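Local structure of alpha-11 giardin (Giardia intestinalis, 2II2) at residues 256-259 against 260-264; 300-303 against 304-308; 211-215 against 216-220; 92-95 against 96-99. The protein binds calcium as an unusual annexin of the parasite and probably takes part in its attachment to the intestinal mucosa and in remodelling its cytoskeleton. All coordinates share one frame; numbering follows the deposited sequence. Where two conformers were deposited one is given.

Contact 1: residues 256-259 against 260-264; sequences AARI and TGLFH
Thr260 bonds back to the Ala256 carbonyl in the last turns of helix 249-263, a buried helix of the all-helical annexin fold. Ala256 O takes two bonds from the same residue. Thr260 N lies 3.0 Å from Ala256 O, and Thr260 OG1 lies 2.7 Å from it. The two donors come from opposite faces of the carbonyl plane. The torsion chi1 of -61° sets OG1 beside its own backbone N and turns the hydroxyl back along the helix. OG1 gives its proton to Ala256 O. It is also hydrogen-bonded to Trp306 NE1 on helix 298-306.

The regular helix bonds continue with Gly261 N to Ala257 O and Leu262 N to Arg258 O, both at 2.9 Å. The bond from Phe263 N to Ile259 O is more bent, with an N-H...O angle of 140°.

The side chains pack in two pairs. Arg258 and Leu262 run side by side in the same direction, with Arg258 CG 3.8 Å from Leu262 CD1. Beyond that the arginine bends at chi3, and its NE forms a salt bridge with Asp99. Ile259 and Phe263 meet at a slant, with Ile259 CG2 4.1 Å from Phe263 CD2. On one face of the Phe263 ring, Leu262 CB sits over the centre.

Val236 of helix 232-244 touches both Ile259 and Phe263. The buried hydroxyl of Thr260 has partners in two helices, Ala256 O in its own and Trp306 in helix 298-306. The guanidinium group of Arg258, also buried, has a carboxylate close by, which would probably offset the cost of burying its charge.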
loop_
_atom_site.group_PDB
_atom_site.type_symbol
_atom_site.label_atom_id
_atom_site.label_comp_id
_atom_site.label_asym_id
_atom_site.label_seq_id
_atom_site.Cartn_x
_atom_site.Cartn_y
_atom_site.Cartn_z
ATOM N N ALA A 256 -6.411 2.209 5.194
ATOM C CA ALA A 256 -7.172 1.135 4.587
ATOM C C ALA A 256 -7.654 1.525 3.181
ATOM O O ALA A 256 -7.692 0.694 2.282
ATOM C CB ALA A 256 -8.319 0.742 5.476
ATOM N N ALA A 257 -8.059 2.791 3.016
ATOM C CA ALA A 257 -8.502 3.280 1.716
ATOM C C ALA A 257 -7.369 3.190 0.693
ATOM O O ALA A 257 -7.577 2.743 -0.441
ATOM C CB ALA A 257 -9.023 4.702 1.832
ATOM N N ARG A 258 -6.168 3.615 1.081
ATOM C CA ARG A 258 -5.042 3.574 0.155
ATOM C C ARG A 258 -4.630 2.158 -0.228
ATOM O O ARG A 258 -4.428 1.859 -1.406
ATOM C CB ARG A 258 -3.873 4.326 0.762
ATOM C CG ARG A 258 -2.622 4.271 -0.070
ATOM C CD ARG A 258 -1.445 5.009 0.557
ATOM N NE ARG A 258 -1.020 4.448 1.834
ATOM C CZ ARG A 258 -1.134 5.051 3.010
ATOM N NH1 ARG A 258 -1.749 6.231 3.150
ATOM N NH2 ARG A 258 -0.640 4.445 4.067
ATOM N N ILE A 259 -4.477 1.306 0.788
ATOM C CA ILE A 259 -4.086 -0.079 0.570
ATOM C C ILE A 259 -5.106 -0.772 -0.335
ATOM O O ILE A 259 -4.735 -1.493 -1.278
ATOM C CB ILE A 259 -3.927 -0.788 1.916
ATOM C CG1 ILE A 259 -2.777 -0.174 2.704
ATOM C CG2 ILE A 259 -3.731 -2.284 1.707
ATOM C CD1 ILE A 259 -2.850 -0.421 4.205
ATOM N N THR A 260 -6.391 -0.575 -0.049
ATOM C CA THR A 260 -7.430 -1.158 -0.886
ATOM C C THR A 260 -7.378 -0.619 -2.312
ATOM O O THR A 260 -7.411 -1.372 -3.271
ATOM C CB THR A 260 -8.814 -0.840 -0.264
ATOM O OG1 THR A 260 -8.896 -1.425 1.042
ATOM C CG2 THR A 260 -9.931 -1.364 -1.099
ATOM N N GLY A 261 -7.323 0.706 -2.450
ATOM C CA GLY A 261 -7.323 1.305 -3.771
ATOM C C GLY A 261 -6.161 0.844 -4.632
ATOM O O GLY A 261 -6.324 0.578 -5.831
ATOM N N LEU A 262 -4.979 0.789 -4.028
ATOM C CA LEU A 262 -3.792 0.382 -4.773
ATOM C C LEU A 262 -3.692 -1.124 -5.106
ATOM O O LEU A 262 -3.203 -1.506 -6.176
ATOM C CB LEU A 262 -2.509 0.788 -4.048
ATOM C CG LEU A 262 -2.244 2.285 -3.871
ATOM C CD1 LEU A 262 -0.974 2.509 -3.044
ATOM C CD2 LEU A 262 -2.065 2.903 -5.259
ATOM N N PHE A 263 -4.127 -1.969 -4.154
ATOM C CA PHE A 263 -3.723 -3.368 -4.221
ATOM C C PHE A 263 -4.852 -4.378 -4.332
ATOM O O PHE A 263 -4.556 -5.578 -4.434
ATOM C CB PHE A 263 -2.851 -3.702 -3.023
ATOM C CG PHE A 263 -1.642 -2.822 -2.884
ATOM C CD1 PHE A 263 -0.732 -2.684 -3.928
ATOM C CD2 PHE A 263 -1.412 -2.116 -1.695
ATOM C CE1 PHE A 263 0.376 -1.859 -3.793
ATOM C CE2 PHE A 263 -0.288 -1.305 -1.557
ATOM C CZ PHE A 263 0.601 -1.176 -2.599
ATOM N N HIS A 264 -6.101 -3.907 -4.382
ATOM C CA HIS A 264 -7.215 -4.868 -4.352
ATOM C C HIS A 264 -7.203 -5.848 -5.531
ATOM O O HIS A 264 -7.658 -6.981 -5.389
ATOM C CB HIS A 264 -8.580 -4.156 -4.283
ATOM C CG HIS A 264 -8.909 -3.432 -5.538
ATOM N ND1 HIS A 264 -9.804 -3.926 -6.460
ATOM C CD2 HIS A 264 -8.378 -2.307 -6.080
ATOM C CE1 HIS A 264 -9.851 -3.108 -7.498
ATOM N NE2 HIS A 264 -8.966 -2.137 -7.316
#

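Contact 2: residues 300-303 against 304-308; sequences DACL and MFWKL
Cys302 SG meets the edge of the Trp306 indole, in the ring plane, where helix 298-306 ends in a Schellman motif. SG is 3.7 Å from Trp306 CD1, a sulfur-aromatic contact made at the rim. The Cys302 chi1 of -176° swings SG to the CD1-NE1 edge of the indole. Cys302 O also lies near the indole plane, at its edge. Cys302 O accepts Trp306 N at 3.1 Å.

Next along the turn, Met304 folds at chi2 and chi3. This brings its CE over the centre of one face of the Phe305 ring, 3.6 Å above the plane. The Ala301 carbonyl accepts Phe305 N.

The helix end is closed by Lys307, which has positive phi. Leu308 N turns back to Leu303 O at 2.9 Å with an almost straight bond of 171°. Trp306 N adds a weak bond to the same oxygen. The Leu303 and Leu308 side chains cross at about a right angle, with Leu303 CD2 4.0 Å from Leu308 CB.

Further out, Thr260 of helix 249-263 holds the indole nitrogen, and Phe240 meets the indole edge-to-face. Ile284 of helix 280-287 touches Cys302 and Leu303. Past the turn, Leu308 O is hydrogen-bonded to Arg281 NE.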
loop_
_atom_site.group_PDB
_atom_site.type_symbol
_atom_site.label_atom_id
_atom_site.label_comp_id
_atom_site.label_asym_id
_atom_site.label_seq_id
_atom_site.Cartn_x
_atom_site.Cartn_y
_atom_site.Cartn_z
ATOM N N ASP A 300 -18.421 -0.747 2.999
ATOM C CA ASP A 300 -19.006 -1.386 1.844
ATOM C C ASP A 300 -18.160 -1.233 0.585
ATOM O O ASP A 300 -18.027 -2.178 -0.198
ATOM C CB ASP A 300 -20.419 -0.858 1.619
ATOM C CG ASP A 300 -21.399 -1.376 2.662
ATOM O OD1 ASP A 300 -21.217 -2.501 3.180
ATOM O OD2 ASP A 300 -22.354 -0.647 2.984
ATOM N N ALA A 301 -17.551 -0.067 0.415
ATOM C CA ALA A 301 -16.622 0.113 -0.691
ATOM C C ALA A 301 -15.443 -0.845 -0.578
ATOM O O ALA A 301 -15.013 -1.422 -1.579
ATOM C CB ALA A 301 -16.126 1.547 -0.739
ATOM N N CYS A 302 -14.906 -0.957 0.630
ATOM C CA CYS A 302 -13.750 -1.798 0.901
ATOM C C CYS A 302 -14.076 -3.263 0.603
ATOM O O CYS A 302 -13.323 -3.946 -0.090
ATOM C CB CYS A 302 -13.338 -1.596 2.357
ATOM S SG CYS A 302 -11.842 -2.489 2.836
ATOM N N LEU A 303 -15.197 -3.762 1.128
ATOM C CA LEU A 303 -15.610 -5.137 0.828
ATOM C C LEU A 303 -15.763 -5.390 -0.681
ATOM O O LEU A 303 -15.342 -6.424 -1.226
ATOM C CB LEU A 303 -16.900 -5.467 1.561
ATOM C CG LEU A 303 -16.816 -5.562 3.084
ATOM C CD1 LEU A 303 -18.234 -5.597 3.632
ATOM C CD2 LEU A 303 -16.013 -6.770 3.596
ATOM N N MET A 304 -16.392 -4.429 -1.356
ATOM C CA MET A 304 -16.560 -4.538 -2.796
ATOM C C MET A 304 -15.217 -4.624 -3.499
ATOM O O MET A 304 -15.045 -5.500 -4.365
ATOM C CB MET A 304 -17.436 -3.388 -3.323
ATOM C CG MET A 304 -17.662 -3.369 -4.825
ATOM S SD MET A 304 -16.302 -2.663 -5.798
ATOM C CE MET A 304 -16.276 -0.971 -5.169
ATOM N N PHE A 305 -14.288 -3.731 -3.185
ATOM C CA PHE A 305 -13.030 -3.750 -3.907
ATOM C C PHE A 305 -12.229 -5.036 -3.661
ATOM O O PHE A 305 -11.500 -5.489 -4.555
ATOM C CB PHE A 305 -12.183 -2.521 -3.586
ATOM C CG PHE A 305 -12.524 -1.292 -4.381
ATOM C CD1 PHE A 305 -12.887 -0.100 -3.739
ATOM C CD2 PHE A 305 -12.410 -1.288 -5.767
ATOM C CE1 PHE A 305 -13.187 1.041 -4.479
ATOM C CE2 PHE A 305 -12.719 -0.160 -6.531
ATOM C CZ PHE A 305 -13.099 1.029 -5.870
ATOM N N TRP A 306 -12.373 -5.631 -2.489
ATOM C CA TRP A 306 -11.652 -6.852 -2.170
ATOM C C TRP A 306 -12.420 -8.102 -2.540
ATOM O O TRP A 306 -11.926 -9.206 -2.323
ATOM C CB TRP A 306 -11.313 -6.893 -0.674
ATOM C CG TRP A 306 -10.187 -6.015 -0.309
ATOM C CD1 TRP A 306 -10.233 -4.848 0.408
ATOM C CD2 TRP A 306 -8.811 -6.231 -0.640
ATOM N NE1 TRP A 306 -8.969 -4.320 0.529
ATOM C CE2 TRP A 306 -8.084 -5.142 -0.135
ATOM C CE3 TRP A 306 -8.129 -7.237 -1.334
ATOM C CZ2 TRP A 306 -6.695 -5.041 -0.280
ATOM C CZ3 TRP A 306 -6.755 -7.134 -1.487
ATOM C CH2 TRP A 306 -6.065 -6.041 -0.974
ATOM N N LYS A 307 -13.620 -7.947 -3.114
ATOM C CA LYS A 307 -14.435 -9.131 -3.508
ATOM C C LYS A 307 -14.769 -9.990 -2.294
ATOM O O LYS A 307 -14.772 -11.227 -2.365
ATOM C CB LYS A 307 -13.806 -9.939 -4.655
ATOM C CG LYS A 307 -13.713 -9.130 -5.921
ATOM C CD LYS A 307 -13.317 -9.994 -7.102
ATOM C CE LYS A 307 -13.352 -9.178 -8.378
ATOM N NZ LYS A 307 -12.852 -9.991 -9.525
ATOM N N LEU A 308 -15.088 -9.312 -1.200
ATOM C CA LEU A 308 -15.456 -9.965 0.051
ATOM C C LEU A 308 -16.878 -9.611 0.480
ATOM O O LEU A 308 -17.241 -9.838 1.647
ATOM C CB LEU A 308 -14.472 -9.560 1.143
ATOM C CG LEU A 308 -13.001 -9.953 0.966
ATOM C CD1 LEU A 308 -12.162 -9.322 2.085
ATOM C CD2 LEU A 308 -12.843 -11.478 0.935
#

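Contact 3: residues 211-215 against 216-220; sequences TRYAD and KENAR
Tyr213 and Ala219 form the tight side of this turn between helices 205-212 and 216-230. Tyr213 CB packs on Ala219 CB at 3.8 Å. The ring then reaches Asn218, with Tyr213 CD2 3.7 Å from Asn218 CB. The tyrosine and asparagine side chains cross at about a right angle. Both polar ends are held elsewhere: Tyr213 OH by His175 ND1, and Asn218 OD1 by Ala138 N.

The other side is exposed and polar. Here Asp215 caps the new helix. Its chi1 of 179° turns the carboxylate toward the N-H groups of the first turn, where OD2 meets Asn218 N. Asp215 OD2 accepts Asn218 N at 3.0 Å through its anti lone pair. The backbone joins in, with Ala219 N bonded to Asp215 O at 3.1 Å.

Two waters finish this side. One accepts from Asp215 N. The other accepts from Glu217 N and gives a weak bond to Asp215 OD1. Asp215 OD2 and Glu217 OE1 are 4.6 Å apart. The helix start would probably ease this meeting of like charges. Glu217 OE2 also receives weak hydrogen bonds from Phe94 N and Arg95 N of helix 94-102.

Aspartate is a common N-cap residue. Here it starts helix 216-230 just after helix 205-212 of the annexin fold.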
loop_
_atom_site.group_PDB
_atom_site.type_symbol
_atom_site.label_atom_id
_atom_site.label_comp_id
_atom_site.label_asym_id
_atom_site.label_seq_id
_atom_site.Cartn_x
_atom_site.Cartn_y
_atom_site.Cartn_z
ATOM N N THR A 211 9.265 -5.235 18.300
ATOM C CA THR A 211 9.828 -5.004 19.628
ATOM C C THR A 211 10.945 -3.968 19.589
ATOM O O THR A 211 11.038 -3.100 20.484
ATOM C CB THR A 211 10.336 -6.320 20.258
ATOM O OG1 THR A 211 9.192 -7.148 20.522
ATOM C CG2 THR A 211 11.144 -6.089 21.562
ATOM N N ARG A 212 11.783 -4.047 18.556
ATOM C CA ARG A 212 12.958 -3.179 18.471
ATOM C C ARG A 212 12.610 -1.742 18.101
ATOM O O ARG A 212 13.189 -0.809 18.624
ATOM C CB ARG A 212 13.937 -3.709 17.427
ATOM C CG ARG A 212 15.052 -2.731 17.105
ATOM C CD ARG A 212 15.957 -2.451 18.288
ATOM N NE ARG A 212 16.913 -3.533 18.384
ATOM C CZ ARG A 212 18.004 -3.525 19.147
ATOM N NH1 ARG A 212 18.285 -2.473 19.912
ATOM N NH2 ARG A 212 18.822 -4.584 19.103
ATOM N N TYR A 213 11.727 -1.581 17.129
ATOM C CA TYR A 213 11.470 -0.255 16.555
ATOM C C TYR A 213 10.236 0.354 17.158
ATOM O O TYR A 213 9.116 0.000 16.813
ATOM C CB TYR A 213 11.330 -0.329 15.032
ATOM C CG TYR A 213 12.657 -0.528 14.368
ATOM C CD1 TYR A 213 13.159 -1.800 14.150
ATOM C CD2 TYR A 213 13.432 0.561 13.976
ATOM C CE1 TYR A 213 14.394 -1.967 13.560
ATOM C CE2 TYR A 213 14.653 0.396 13.391
ATOM C CZ TYR A 213 15.136 -0.875 13.175
ATOM O OH TYR A 213 16.368 -1.087 12.560
ATOM N N ALA A 214 10.451 1.251 18.116
ATOM C CA ALA A 214 9.349 1.902 18.826
ATOM C C ALA A 214 8.589 2.891 17.941
ATOM O O ALA A 214 7.394 3.142 18.166
ATOM C CB ALA A 214 9.830 2.592 20.095
ATOM N N ASP A 215 9.270 3.475 16.962
ATOM C CA ASP A 215 8.613 4.345 15.982
ATOM C C ASP A 215 7.804 3.457 15.037
ATOM O O ASP A 215 8.340 2.561 14.408
ATOM C CB ASP A 215 9.644 5.170 15.213
ATOM C CG ASP A 215 9.013 6.052 14.172
ATOM O OD1 ASP A 215 8.718 7.213 14.468
ATOM O OD2 ASP A 215 8.827 5.582 13.045
ATOM N N LYS A 216 6.508 3.720 14.971
ATOM C CA LYS A 216 5.579 2.862 14.275
ATOM C C LYS A 216 5.805 2.823 12.765
ATOM O O LYS A 216 5.649 1.771 12.136
ATOM C CB LYS A 216 4.154 3.310 14.586
ATOM C CG LYS A 216 3.722 3.124 16.040
ATOM C CD LYS A 216 2.292 3.598 16.238
ATOM C CE LYS A 216 1.718 3.202 17.608
ATOM N NZ LYS A 216 2.122 4.121 18.709
ATOM N N GLU A 217 6.191 3.952 12.177
ATOM C CA GLU A 217 6.473 4.023 10.764
ATOM C C GLU A 217 7.642 3.152 10.430
ATOM O O GLU A 217 7.616 2.450 9.412
ATOM C CB GLU A 217 6.789 5.452 10.326
ATOM C CG GLU A 217 5.570 6.264 10.068
ATOM C CD GLU A 217 5.879 7.594 9.442
ATOM O OE1 GLU A 217 6.806 8.278 9.920
ATOM O OE2 GLU A 217 5.185 7.944 8.468
ATOM N N ASN A 218 8.693 3.216 11.253
ATOM C CA ASN A 218 9.878 2.380 11.063
ATOM C C ASN A 218 9.504 0.895 11.112
ATOM O O ASN A 218 9.812 0.130 10.193
ATOM C CB ASN A 218 10.962 2.637 12.131
ATOM C CG ASN A 218 11.829 3.889 11.858
ATOM O OD1 ASN A 218 12.024 4.309 10.718
ATOM N ND2 ASN A 218 12.371 4.465 12.930
ATOM N N ALA A 219 8.849 0.485 12.198
ATOM C CA ALA A 219 8.515 -0.933 12.394
ATOM C C ALA A 219 7.650 -1.447 11.255
ATOM O O ALA A 219 7.874 -2.517 10.710
ATOM C CB ALA A 219 7.814 -1.147 13.738
ATOM N N ARG A 220 6.636 -0.657 10.920
ATOM C CA ARG A 220 5.708 -1.049 9.879
ATOM C C ARG A 220 6.417 -1.205 8.537
ATOM O O ARG A 220 6.186 -2.178 7.794
ATOM C CB ARG A 220 4.599 -0.007 9.759
ATOM C CG ARG A 220 3.580 -0.228 8.648
ATOM C CD ARG A 220 2.726 0.997 8.554
ATOM N NE ARG A 220 1.659 0.960 7.556
ATOM C CZ ARG A 220 1.844 1.195 6.257
ATOM N NH1 ARG A 220 3.062 1.493 5.762
ATOM N NH2 ARG A 220 0.821 1.144 5.416
HETATM O O HOH W 1 12.252 3.294 16.077
HETATM O O HOH W 2 5.959 6.857 13.262
#

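Contact 4: residues 92-95 against 96-99; sequences NDFR and AIHD
Asp93 and Ala96 open the hydrogen bonding at the start of helix 94-102. With chi1 at 178°, the Asp93 carboxylate lies beside its own carbonyl carbon and faces the first turn. Asp93 OD1 accepts Ala96 N in a weak capping bond of 3.2 Å. Asp93 O takes a straighter bond from Ile97 N at 3.1 Å. Phe94 O accepts His98 N at 2.8 Å, and Arg95 O accepts Asp99 N at 3.0 Å.

The aromatic contact joins Phe94 and His98. Their planes are only 26° apart, but the rings are slid so far that they barely overlap. The closer approach is a CH-pi contact: Phe94 CB sits over the His98 face, 4.2 Å from the ring centroid. Phe94 O lies over the same His98 face, offset toward the rim. His98 NE2 is hydrogen-bonded to Ala138 O, which would hold the rotation of the imidazole.

Apolar packing is looser. Phe94 CD2 is 4.3 Å from Ile97 CD1, and Cys142 of helix 137-147 touches both residues.

The charged group is Asp99. Besides its bridge to Arg258, it forms a salt bridge with Arg220 through OD1. Two arginines near this buried carboxylate would probably stabilise its charged form.

Helices 249-263, 137-147 and 76-89 all pack on this segment, which places it in the annexin core. The arrangement itself is an aspartate N-capped helix start.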
loop_
_atom_site.group_PDB
_atom_site.type_symbol
_atom_site.label_atom_id
_atom_site.label_comp_id
_atom_site.label_asym_id
_atom_site.label_seq_id
_atom_site.Cartn_x
_atom_site.Cartn_y
_atom_site.Cartn_z
ATOM N N ASN A 92 6.807 14.207 5.508
ATOM C CA ASN A 92 6.765 12.940 4.780
ATOM C C ASN A 92 5.929 11.894 5.496
ATOM O O ASN A 92 6.155 11.594 6.669
ATOM C CB ASN A 92 8.153 12.385 4.526
ATOM C CG ASN A 92 8.934 13.220 3.537
ATOM O OD1 ASN A 92 8.368 13.837 2.628
ATOM N ND2 ASN A 92 10.250 13.234 3.696
ATOM N N ASP A 93 4.957 11.347 4.771
ATOM C CA ASP A 93 4.152 10.234 5.280
ATOM C C ASP A 93 4.840 8.962 4.798
ATOM O O ASP A 93 4.629 8.476 3.653
ATOM C CB ASP A 93 2.734 10.305 4.717
ATOM C CG ASP A 93 1.852 9.153 5.167
ATOM O OD1 ASP A 93 2.386 8.220 5.793
ATOM O OD2 ASP A 93 0.640 9.168 4.887
ATOM N N PHE A 94 5.740 8.440 5.632
ATOM C CA PHE A 94 6.457 7.245 5.251
ATOM C C PHE A 94 5.531 6.055 5.039
ATOM O O PHE A 94 5.855 5.165 4.240
ATOM C CB PHE A 94 7.534 6.885 6.278
ATOM C CG PHE A 94 8.749 7.750 6.188
ATOM C CD1 PHE A 94 9.105 8.550 7.255
ATOM C CD2 PHE A 94 9.540 7.771 5.045
ATOM C CE1 PHE A 94 10.258 9.357 7.203
ATOM C CE2 PHE A 94 10.690 8.584 4.979
ATOM C CZ PHE A 94 11.042 9.368 6.061
ATOM N N ARG A 95 4.415 5.990 5.762
ATOM C CA ARG A 95 3.538 4.831 5.568
ATOM C C ARG A 95 3.106 4.752 4.092
ATOM O O ARG A 95 3.119 3.684 3.489
ATOM C CB ARG A 95 2.311 4.893 6.465
ATOM C CG ARG A 95 2.608 4.749 7.933
ATOM C CD ARG A 95 1.312 4.639 8.715
ATOM N NE ARG A 95 1.549 4.311 10.113
ATOM C CZ ARG A 95 1.925 5.185 11.046
ATOM N NH1 ARG A 95 2.080 6.473 10.751
ATOM N NH2 ARG A 95 2.132 4.781 12.299
ATOM N N ALA A 96 2.730 5.908 3.541
ATOM C CA ALA A 96 2.234 5.972 2.169
ATOM C C ALA A 96 3.365 5.733 1.157
ATOM O O ALA A 96 3.192 5.021 0.156
ATOM C CB ALA A 96 1.557 7.301 1.892
ATOM N N ILE A 97 4.538 6.337 1.393
ATOM C CA ILE A 97 5.666 6.104 0.479
ATOM C C ILE A 97 6.051 4.624 0.478
ATOM O O ILE A 97 6.269 4.026 -0.579
ATOM C CB ILE A 97 6.896 6.987 0.853
ATOM C CG1 ILE A 97 6.520 8.481 0.843
ATOM C CG2 ILE A 97 8.024 6.703 -0.118
ATOM C CD1 ILE A 97 7.526 9.374 1.575
ATOM N N HIS A 98 6.121 4.035 1.662
ATOM C CA HIS A 98 6.464 2.637 1.789
ATOM C C HIS A 98 5.493 1.741 1.047
ATOM O O HIS A 98 5.888 0.804 0.345
ATOM C CB HIS A 98 6.503 2.227 3.262
ATOM C CG HIS A 98 7.683 2.756 3.997
ATOM N ND1 HIS A 98 7.744 2.740 5.370
ATOM C CD2 HIS A 98 8.830 3.332 3.566
ATOM C CE1 HIS A 98 8.884 3.286 5.753
ATOM N NE2 HIS A 98 9.574 3.629 4.676
ATOM N N ASP A 99 4.199 2.006 1.209
ATOM C CA ASP A 99 3.196 1.186 0.510
ATOM C C ASP A 99 3.504 1.151 -0.998
ATOM O O ASP A 99 3.445 0.107 -1.675
ATOM C CB ASP A 99 1.775 1.734 0.718
ATOM C CG ASP A 99 1.261 1.558 2.133
ATOM O OD1 ASP A 99 1.891 0.833 2.917
ATOM O OD2 ASP A 99 0.213 2.147 2.495
#

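In the fold
Contact 1 lies nearest the centre of the chain and is fully buried. Contact 2 is mostly buried, while contacts 3 and 4 are only partly so. Contacts 1 and 2 lie toward helix ends, and contacts 3 and 4 at helix starts, each with an aspartate N-cap. Contact 1 touches all the others. A threonine-tryptophan bond joins it to contact 2, where sulfur meets aromatic rings. A salt bridge joins it to contact 4. Contact 4 is bridged in turn to contact 3 through Arg220, so Asp99 ties three helices together. Contact 2 touches neither contact 3 nor contact 4. Two waters bind to groups on the exposed side of contact 3.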